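Local coordinates for sortase family protein (Streptococcus agalactiae, PDB 3O0P) that probably joins pilin subunits covalently during pilus assembly, as a class C sortase acting as a transpeptidase on the cell surface, at residues Ile70-Val75 against Gly79-Ile84; Phe140-Ile145 against Ile149-Asp154; Asp37-Val42 against Leu167-Gly172. All coordinates share one frame; numbering follows the deposited sequence. Where two conformers were deposited one is given.

Contact 1. Residues Ile70-Val75 against Gly79-Ile84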
loop_
_atom_site.group_PDB
_atom_site.type_symbol
_atom_site.label_atom_id
_atom_site.label_comp_id
_atom_site.label_asym_id
_atom_site.label_seq_id
_atom_site.Cartn_x
_atom_site.Cartn_y
_atom_site.Cartn_z
ATOM N N ILE A 70 -4.987 8.903 -0.130
ATOM C CA ILE A 70 -3.578 9.197 -0.349
ATOM C C ILE A 70 -2.989 8.660 -1.643
ATOM O O ILE A 70 -1.820 8.888 -1.936
ATOM C CB ILE A 70 -2.708 8.751 0.842
ATOM C CG1 ILE A 70 -2.708 7.229 0.995
ATOM C CG2 ILE A 70 -3.147 9.482 2.138
ATOM C CD1 ILE A 70 -1.676 6.703 1.993
ATOM N N GLY A 71 -3.786 7.958 -2.427
ATOM C CA GLY A 71 -3.293 7.478 -3.687
ATOM C C GLY A 71 -4.237 6.509 -4.335
ATOM O O GLY A 71 -5.378 6.355 -3.907
ATOM N N ILE A 72 -3.734 5.873 -5.377
ATOM C CA ILE A 72 -4.448 4.866 -6.151
ATOM C C ILE A 72 -3.487 3.707 -6.398
ATOM O O ILE A 72 -2.347 3.935 -6.817
ATOM C CB ILE A 72 -4.894 5.419 -7.506
ATOM C CG1 ILE A 72 -5.807 6.629 -7.316
ATOM C CG2 ILE A 72 -5.556 4.336 -8.354
ATOM C CD1 ILE A 72 -5.985 7.438 -8.570
ATOM N N ILE A 73 -3.941 2.482 -6.130
ATOM C CA ILE A 73 -3.162 1.290 -6.451
ATOM C C ILE A 73 -3.771 0.613 -7.674
ATOM O O ILE A 73 -4.961 0.303 -7.699
ATOM C CB ILE A 73 -3.076 0.303 -5.236
ATOM C CG1 ILE A 73 -2.342 -0.996 -5.587
ATOM C CG2 ILE A 73 -4.444 -0.015 -4.638
ATOM C CD1 ILE A 73 -0.871 -0.831 -5.894
ATOM N N SER A 74 -2.946 0.417 -8.699
ATOM C CA SER A 74 -3.350 -0.259 -9.926
ATOM C C SER A 74 -2.604 -1.563 -10.069
ATOM O O SER A 74 -1.379 -1.578 -10.017
ATOM C CB SER A 74 -3.058 0.612 -11.153
ATOM O OG SER A 74 -3.802 1.802 -11.104
ATOM N N VAL A 75 -3.346 -2.643 -10.269
ATOM C CA VAL A 75 -2.767 -3.961 -10.475
ATOM C C VAL A 75 -3.397 -4.510 -11.774
ATOM O O VAL A 75 -4.453 -5.161 -11.736
ATOM C CB VAL A 75 -3.012 -4.931 -9.298
ATOM C CG1 VAL A 75 -2.130 -6.137 -9.468
ATOM C CG2 VAL A 75 -2.734 -4.239 -7.983
ATOM N N GLY A 79 -7.054 -6.499 -12.943
ATOM C CA GLY A 79 -8.036 -5.483 -13.295
ATOM C C GLY A 79 -8.470 -4.582 -12.152
ATOM O O GLY A 79 -9.583 -4.031 -12.170
ATOM N N GLN A 80 -7.585 -4.378 -11.178
ATOM C CA GLN A 80 -7.897 -3.519 -10.050
ATOM C C GLN A 80 -7.261 -2.151 -10.129
ATOM O O GLN A 80 -6.082 -2.008 -10.442
ATOM C CB GLN A 80 -7.490 -4.204 -8.755
ATOM C CG GLN A 80 -8.247 -5.457 -8.531
ATOM C CD GLN A 80 -9.727 -5.252 -8.651
ATOM O OE1 GLN A 80 -10.390 -5.861 -9.498
ATOM N NE2 GLN A 80 -10.267 -4.407 -7.801
ATOM N N LYS A 81 -8.057 -1.142 -9.845
ATOM C CA LYS A 81 -7.575 0.213 -9.701
ATOM C C LYS A 81 -8.374 0.798 -8.556
ATOM O O LYS A 81 -9.548 1.149 -8.727
ATOM C CB LYS A 81 -7.808 1.004 -10.973
ATOM C CG LYS A 81 -7.255 2.414 -10.870
ATOM C CD LYS A 81 -7.278 3.144 -12.217
ATOM C CE LYS A 81 -6.790 4.588 -12.058
ATOM N NZ LYS A 81 -6.689 5.336 -13.346
ATOM N N LEU A 82 -7.754 0.828 -7.377
ATOM C CA LEU A 82 -8.439 1.109 -6.122
ATOM C C LEU A 82 -7.899 2.335 -5.428
ATOM O O LEU A 82 -6.716 2.609 -5.484
ATOM C CB LEU A 82 -8.249 -0.049 -5.163
ATOM C CG LEU A 82 -8.772 -1.402 -5.630
ATOM C CD1 LEU A 82 -8.321 -2.486 -4.675
ATOM C CD2 LEU A 82 -10.298 -1.405 -5.731
ATOM N N PRO A 83 -8.779 3.074 -4.748
ATOM C CA PRO A 83 -8.269 4.134 -3.864
ATOM C C PRO A 83 -7.477 3.568 -2.696
ATOM O O PRO A 83 -7.795 2.491 -2.189
ATOM C CB PRO A 83 -9.550 4.815 -3.359
ATOM C CG PRO A 83 -10.609 3.726 -3.438
ATOM C CD PRO A 83 -10.225 2.822 -4.573
ATOM N N ILE A 84 -6.440 4.301 -2.302
ATOM C CA ILE A 84 -5.676 4.005 -1.099
ATOM C C ILE A 84 -6.009 5.051 -0.045
ATOM O O ILE A 84 -5.885 6.256 -0.286
ATOM C CB ILE A 84 -4.149 4.063 -1.347
ATOM C CG1 ILE A 84 -3.726 3.171 -2.531
ATOM C CG2 ILE A 84 -3.411 3.661 -0.078
ATOM C CD1 ILE A 84 -2.283 3.426 -2.968
#
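The carbonyl oxygen of I84 takes two backbone N-H groups. I70 N binds I84 O at 2.8 Å, and G71 N adds a weak bond to the same oxygen. I70 and G71 thus both face I84, a classic beta bulge. The bulge falls at G71, which has no side chain. I84 N returns a bond to G71 O at 2.8 Å. Further along, I73 and L82 exchange a pair of bonds, and V75 N binds Q80 O at 2.8 Å.

I73, L82 and I84 share one face. With I73 CG1 anti to the backbone N (chi1 176°), the CG2 branch stands between N and the carbonyl carbon and meets the partner strand. I73 CG2 touches L82 CB at 3.8 Å and I84 CG1 at 3.9 Å. I84 CD1 packs over the backbone, 3.6 Å from I72 C. At the bulge, the I70 and I84 side chains cross at about a right angle, I70 CG1 against I84 CG2. On the other face, the extended chain of K81 runs past I72, with K81 CG 3.6 Å from I72 CG2. Its NZ goes on to a salt bridge with E14 of helix 11-18.

G79 and Q80 both face V75, a G1 bulge at the turn. The arrangement is an antiparallel beta hairpin with a bulge at each end, part of the sortase beta-barrel fold.

Contact 2. Residues Phe140-Ile145 against Ile149-Asp154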
loop_
_atom_site.group_PDB
_atom_site.type_symbol
_atom_site.label_atom_id
_atom_site.label_comp_id
_atom_site.label_asym_id
_atom_site.label_seq_id
_atom_site.Cartn_x
_atom_site.Cartn_y
_atom_site.Cartn_z
ATOM N N PHE A 140 2.842 -3.422 -10.803
ATOM C CA PHE A 140 1.778 -2.650 -10.193
ATOM C C PHE A 140 2.245 -1.234 -10.025
ATOM O O PHE A 140 3.438 -0.951 -10.068
ATOM C CB PHE A 140 1.269 -3.270 -8.891
ATOM C CG PHE A 140 2.303 -3.424 -7.794
ATOM C CD1 PHE A 140 2.495 -2.424 -6.858
ATOM C CD2 PHE A 140 3.033 -4.598 -7.661
ATOM C CE1 PHE A 140 3.394 -2.581 -5.831
ATOM C CE2 PHE A 140 3.928 -4.752 -6.614
ATOM C CZ PHE A 140 4.101 -3.742 -5.702
ATOM N N TYR A 141 1.274 -0.348 -9.866
ATOM C CA TYR A 141 1.516 1.082 -9.936
ATOM C C TYR A 141 0.823 1.792 -8.782
ATOM O O TYR A 141 -0.314 1.476 -8.468
ATOM C CB TYR A 141 0.965 1.590 -11.285
ATOM C CG TYR A 141 1.460 0.762 -12.450
ATOM C CD1 TYR A 141 2.608 1.120 -13.133
ATOM C CD2 TYR A 141 0.798 -0.398 -12.841
ATOM C CE1 TYR A 141 3.087 0.357 -14.178
ATOM C CE2 TYR A 141 1.284 -1.180 -13.890
ATOM C CZ TYR A 141 2.424 -0.791 -14.546
ATOM O OH TYR A 141 2.906 -1.537 -15.594
ATOM N N ILE A 142 1.496 2.776 -8.189
ATOM C CA ILE A 142 0.884 3.609 -7.165
ATOM C C ILE A 142 0.919 5.046 -7.646
ATOM O O ILE A 142 1.993 5.555 -7.986
ATOM C CB ILE A 142 1.626 3.488 -5.815
ATOM C CG1 ILE A 142 1.517 2.059 -5.288
ATOM C CG2 ILE A 142 1.050 4.461 -4.795
ATOM C CD1 ILE A 142 2.480 1.748 -4.174
ATOM N N GLN A 143 -0.240 5.687 -7.697
ATOM C CA GLN A 143 -0.303 7.103 -7.991
ATOM C C GLN A 143 -0.503 7.851 -6.696
ATOM O O GLN A 143 -1.387 7.539 -5.906
ATOM C CB GLN A 143 -1.434 7.405 -8.961
ATOM C CG GLN A 143 -1.489 8.857 -9.345
ATOM C CD GLN A 143 -2.622 9.183 -10.303
ATOM O OE1 GLN A 143 -3.284 8.290 -10.850
ATOM N NE2 GLN A 143 -2.872 10.474 -10.490
ATOM N N ASN A 144 0.362 8.829 -6.455
ATOM C CA ASN A 144 0.200 9.745 -5.321
ATOM C C ASN A 144 -0.047 11.155 -5.862
ATOM O O ASN A 144 -0.258 11.332 -7.063
ATOM C CB ASN A 144 1.404 9.666 -4.376
ATOM C CG ASN A 144 2.714 10.013 -5.069
ATOM O OD1 ASN A 144 2.784 10.967 -5.840
ATOM N ND2 ASN A 144 3.752 9.205 -4.825
ATOM N N ILE A 145 -0.063 12.157 -4.999
ATOM C CA ILE A 145 -0.417 13.494 -5.436
ATOM C C ILE A 145 0.556 14.040 -6.457
ATOM O O ILE A 145 0.194 14.959 -7.184
ATOM C CB ILE A 145 -0.521 14.494 -4.271
ATOM C CG1 ILE A 145 0.703 14.432 -3.342
ATOM C CG2 ILE A 145 -1.827 14.304 -3.489
ATOM C CD1 ILE A 145 0.802 15.571 -2.368
ATOM N N ILE A 149 4.274 5.874 -9.563
ATOM C CA ILE A 149 5.479 5.081 -9.395
ATOM C C ILE A 149 5.146 3.605 -9.627
ATOM O O ILE A 149 4.073 3.132 -9.272
ATOM C CB ILE A 149 6.136 5.362 -8.022
ATOM C CG1 ILE A 149 5.184 5.050 -6.876
ATOM C CG2 ILE A 149 6.613 6.823 -7.962
ATOM C CD1 ILE A 149 5.775 5.222 -5.487
ATOM N N ALA A 150 6.079 2.886 -10.227
ATOM C CA ALA A 150 5.875 1.511 -10.706
ATOM C C ALA A 150 6.808 0.548 -9.999
ATOM O O ALA A 150 7.963 0.903 -9.691
ATOM C CB ALA A 150 6.126 1.448 -12.191
ATOM N N TYR A 151 6.311 -0.664 -9.789
ATOM C CA TYR A 151 7.048 -1.713 -9.108
ATOM C C TYR A 151 6.890 -3.003 -9.906
ATOM O O TYR A 151 5.840 -3.259 -10.511
ATOM C CB TYR A 151 6.517 -1.889 -7.669
ATOM C CG TYR A 151 6.904 -0.705 -6.809
ATOM C CD1 TYR A 151 8.106 -0.684 -6.127
ATOM C CD2 TYR A 151 6.083 0.412 -6.718
ATOM C CE1 TYR A 151 8.498 0.440 -5.398
ATOM C CE2 TYR A 151 6.451 1.527 -5.993
ATOM C CZ TYR A 151 7.659 1.544 -5.340
ATOM O OH TYR A 151 8.040 2.655 -4.630
ATOM N N GLN A 152 7.934 -3.824 -9.901
ATOM C CA GLN A 152 7.921 -5.109 -10.585
ATOM C C GLN A 152 8.123 -6.228 -9.578
ATOM O O GLN A 152 9.096 -6.221 -8.823
ATOM C CB GLN A 152 9.025 -5.154 -11.628
ATOM C CG GLN A 152 9.102 -6.486 -12.372
ATOM C CD GLN A 152 10.101 -6.430 -13.496
ATOM O OE1 GLN A 152 10.169 -5.451 -14.211
ATOM N NE2 GLN A 152 10.895 -7.474 -13.637
ATOM N N VAL A 153 7.169 -7.148 -9.538
ATOM C CA VAL A 153 7.153 -8.211 -8.544
ATOM C C VAL A 153 8.443 -9.019 -8.615
ATOM O O VAL A 153 8.833 -9.487 -9.689
ATOM C CB VAL A 153 5.934 -9.123 -8.757
ATOM C CG1 VAL A 153 5.967 -10.306 -7.794
ATOM C CG2 VAL A 153 4.655 -8.325 -8.570
ATOM N N ASP A 154 9.071 -9.221 -7.459
ATOM C CA ASP A 154 10.304 -9.998 -7.376
ATOM C C ASP A 154 10.340 -10.993 -6.210
ATOM O O ASP A 154 11.321 -11.692 -6.056
ATOM C CB ASP A 154 11.542 -9.080 -7.304
ATOM C CG ASP A 154 11.665 -8.303 -5.994
ATOM O OD1 ASP A 154 10.991 -8.633 -5.007
ATOM O OD2 ASP A 154 12.503 -7.354 -5.973
#
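F140 lays one ring face against the CB of Y151. Y151 CB is 3.8 Å from the centroid of the F140 ring and 21° off its normal, a CH-pi contact. The two rings are near parallel, but the centroids are 5.8 Å from each other, with little ring overlap. V153 CG2 approaches the edge of the F140 ring, 4.1 Å from F140 CE2. F140 CG stands between the backbone N and the carbonyl carbon (chi1 60°), and this leans the ring toward the partner strand.

On the face of the sheet that carries F140 and Y151, I142 CB meets I149 CG1 at 4.0 Å. I149 CG1 also sits 3.4 Å from I142 O. I149 CD1 lies in plane at the edge of the Y151 ring.

The backbones set these positions. F140 and Y151 exchange two hydrogen bonds, and I142 and I149 do the same, with I149 N to I142 O at 2.8 Å and 171° at the hydrogen. Y141 and A150 form the non-hydrogen-bonded pair between them.

Further out, D174 binds the hydroxyl of Y151, while A176 and L178 of strand 174-182 pack on the F140 side chain. Across this hairpin, then, the side chains meet through apolar and CH-pi packing, and the directional bonds come from the main chain. The tyrosine's polar end is satisfied beyond the hairpin.

Contact 3. Residues Asp37-Val42 against Leu167-Gly172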
loop_
_atom_site.group_PDB
_atom_site.type_symbol
_atom_site.label_atom_id
_atom_site.label_comp_id
_atom_site.label_asym_id
_atom_site.label_seq_id
_atom_site.Cartn_x
_atom_site.Cartn_y
_atom_site.Cartn_z
ATOM N N ASP A 37 11.700 9.593 6.715
ATOM C CA ASP A 37 13.026 9.579 7.318
ATOM C C ASP A 37 12.984 9.351 8.817
ATOM O O ASP A 37 13.953 8.858 9.382
ATOM C CB ASP A 37 13.730 10.898 7.041
ATOM C CG ASP A 37 14.152 11.044 5.611
ATOM O OD1 ASP A 37 14.168 10.036 4.887
ATOM O OD2 ASP A 37 14.496 12.187 5.242
ATOM N N SER A 38 11.897 9.740 9.478
ATOM C CA SER A 38 11.763 9.540 10.922
ATOM C C SER A 38 10.891 8.330 11.272
ATOM O O SER A 38 10.529 8.151 12.427
ATOM C CB SER A 38 11.191 10.801 11.573
ATOM O OG SER A 38 9.899 11.087 11.082
ATOM N N LEU A 39 10.587 7.500 10.277
ATOM C CA LEU A 39 9.672 6.366 10.422
ATOM C C LEU A 39 10.103 5.463 11.546
ATOM O O LEU A 39 11.243 5.021 11.573
ATOM C CB LEU A 39 9.667 5.543 9.131
ATOM C CG LEU A 39 8.724 4.329 9.081
ATOM C CD1 LEU A 39 7.288 4.782 8.812
ATOM C CD2 LEU A 39 9.155 3.320 8.016
ATOM N N ASN A 40 9.187 5.161 12.456
ATOM C CA ASN A 40 9.435 4.110 13.448
ATOM C C ASN A 40 8.411 3.015 13.201
ATOM O O ASN A 40 7.197 3.250 13.228
ATOM C CB ASN A 40 9.362 4.631 14.894
ATOM C CG ASN A 40 9.880 3.613 15.919
ATOM O OD1 ASN A 40 9.990 2.426 15.634
ATOM N ND2 ASN A 40 10.201 4.088 17.117
ATOM N N ASN A 41 8.906 1.815 12.933
ATOM C CA ASN A 41 8.036 0.692 12.596
ATOM C C ASN A 41 7.392 0.021 13.821
ATOM O O ASN A 41 6.756 -1.009 13.701
ATOM C CB ASN A 41 8.776 -0.327 11.711
ATOM C CG ASN A 41 9.907 -1.009 12.435
ATOM O OD1 ASN A 41 9.863 -1.148 13.636
ATOM N ND2 ASN A 41 10.945 -1.416 11.705
ATOM N N VAL A 42 7.503 0.633 14.993
ATOM C CA VAL A 42 6.699 0.183 16.130
ATOM C C VAL A 42 5.174 0.237 15.855
ATOM O O VAL A 42 4.390 -0.458 16.521
ATOM C CB VAL A 42 7.037 1.005 17.394
ATOM N N LEU A 167 8.305 -6.992 5.714
ATOM C CA LEU A 167 7.660 -5.695 5.495
ATOM C C LEU A 167 8.537 -4.525 5.885
ATOM O O LEU A 167 8.145 -3.400 5.662
ATOM C CB LEU A 167 6.379 -5.597 6.312
ATOM C CG LEU A 167 5.368 -6.694 5.992
ATOM C CD1 LEU A 167 4.133 -6.496 6.853
ATOM C CD2 LEU A 167 4.975 -6.715 4.501
ATOM N N LEU A 168 9.718 -4.794 6.433
ATOM C CA LEU A 168 10.570 -3.737 6.956
ATOM C C LEU A 168 11.366 -3.100 5.839
ATOM O O LEU A 168 11.540 -3.687 4.757
ATOM C CB LEU A 168 11.520 -4.314 8.015
ATOM C CG LEU A 168 10.860 -5.100 9.153
ATOM C CD1 LEU A 168 11.913 -5.517 10.161
ATOM C CD2 LEU A 168 9.726 -4.319 9.818
ATOM N N VAL A 169 11.850 -1.894 6.109
ATOM C CA VAL A 169 12.678 -1.195 5.162
ATOM C C VAL A 169 13.960 -1.987 4.922
ATOM O O VAL A 169 14.594 -2.482 5.849
ATOM C CB VAL A 169 13.008 0.220 5.679
ATOM C CG1 VAL A 169 14.136 0.869 4.851
ATOM C CG2 VAL A 169 11.729 1.085 5.683
ATOM N N VAL A 170 14.316 -2.121 3.653
ATOM C CA VAL A 170 15.575 -2.712 3.248
ATOM C C VAL A 170 16.492 -1.597 2.764
ATOM O O VAL A 170 16.222 -0.971 1.758
ATOM C CB VAL A 170 15.384 -3.730 2.102
ATOM C CG1 VAL A 170 16.725 -4.341 1.689
ATOM C CG2 VAL A 170 14.400 -4.819 2.509
ATOM N N PRO A 171 17.593 -1.359 3.484
ATOM C CA PRO A 171 18.504 -0.285 3.077
ATOM C C PRO A 171 18.905 -0.385 1.607
ATOM O O PRO A 171 19.170 -1.472 1.096
ATOM C CB PRO A 171 19.724 -0.504 3.983
ATOM C CG PRO A 171 19.184 -1.216 5.192
ATOM C CD PRO A 171 18.070 -2.090 4.669
ATOM N N GLY A 172 18.941 0.751 0.933
ATOM C CA GLY A 172 19.453 0.802 -0.417
ATOM C C GLY A 172 18.487 0.276 -1.456
ATOM O O GLY A 172 18.866 0.099 -2.614
HETATM O O HOH W 1 11.248 -0.732 8.799
#
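L39 and N41, in the segment after helix 22-37, meet L168 and V169 in the long connection from strand 148-159 to strand 174-182. In sortases this connection is the beta6-beta7 loop, which borders the substrate groove. The facing segment belongs to the N-terminal region that, in class C sortases, also carries the lid.

The contact is small. L39 CD2 touches V169 CG2 at 4.1 Å, methyl against methyl, with both residues directed toward the opposing loop at CB. N41 CG lies between its backbone N and carbonyl carbon (chi1 66°), and the amide reaches across so that N41 ND2 comes 3.7 Å from L168 CD2. The two side chains cross at about a right angle.

One water joins the loops. It accepts from N41 ND2 at 3.0 Å and from V169 N at 3.0 Å. Next to N41, V42 N binds N40 OD1 at 3.1 Å and closes an Asx turn. In the 167-172 segment, L168 O accepts from H113 ND1, and L168 also packs on L44.

The two loops therefore meet through one water shared by two N-H donors, N41 ND2 and V169 N, and through apolar contact of L39 with V169. The segments make no direct polar bond to each other.

From the N terminus, the chain leaves helix 22-37 and enters the first half of contact 3. That contact closes only when residues 167-172 arrive, so its loop encloses the other two. Contact 1 closes first, as the tight hairpin of strands 71-75 and 80-85. Contact 2 follows in series, as the hairpin of strands 139-143 and 148-159. Strands 71-75 and 139-143 are neighbours in the same sheet, so the two hairpins touch: S74 N lies 2.8 Å from Y141 O, a probable hydrogen bond. Contact 3 stands apart and ties the N-terminal region to the connection before strand 174-182. Its centre is about 23 Å from that of contact 1.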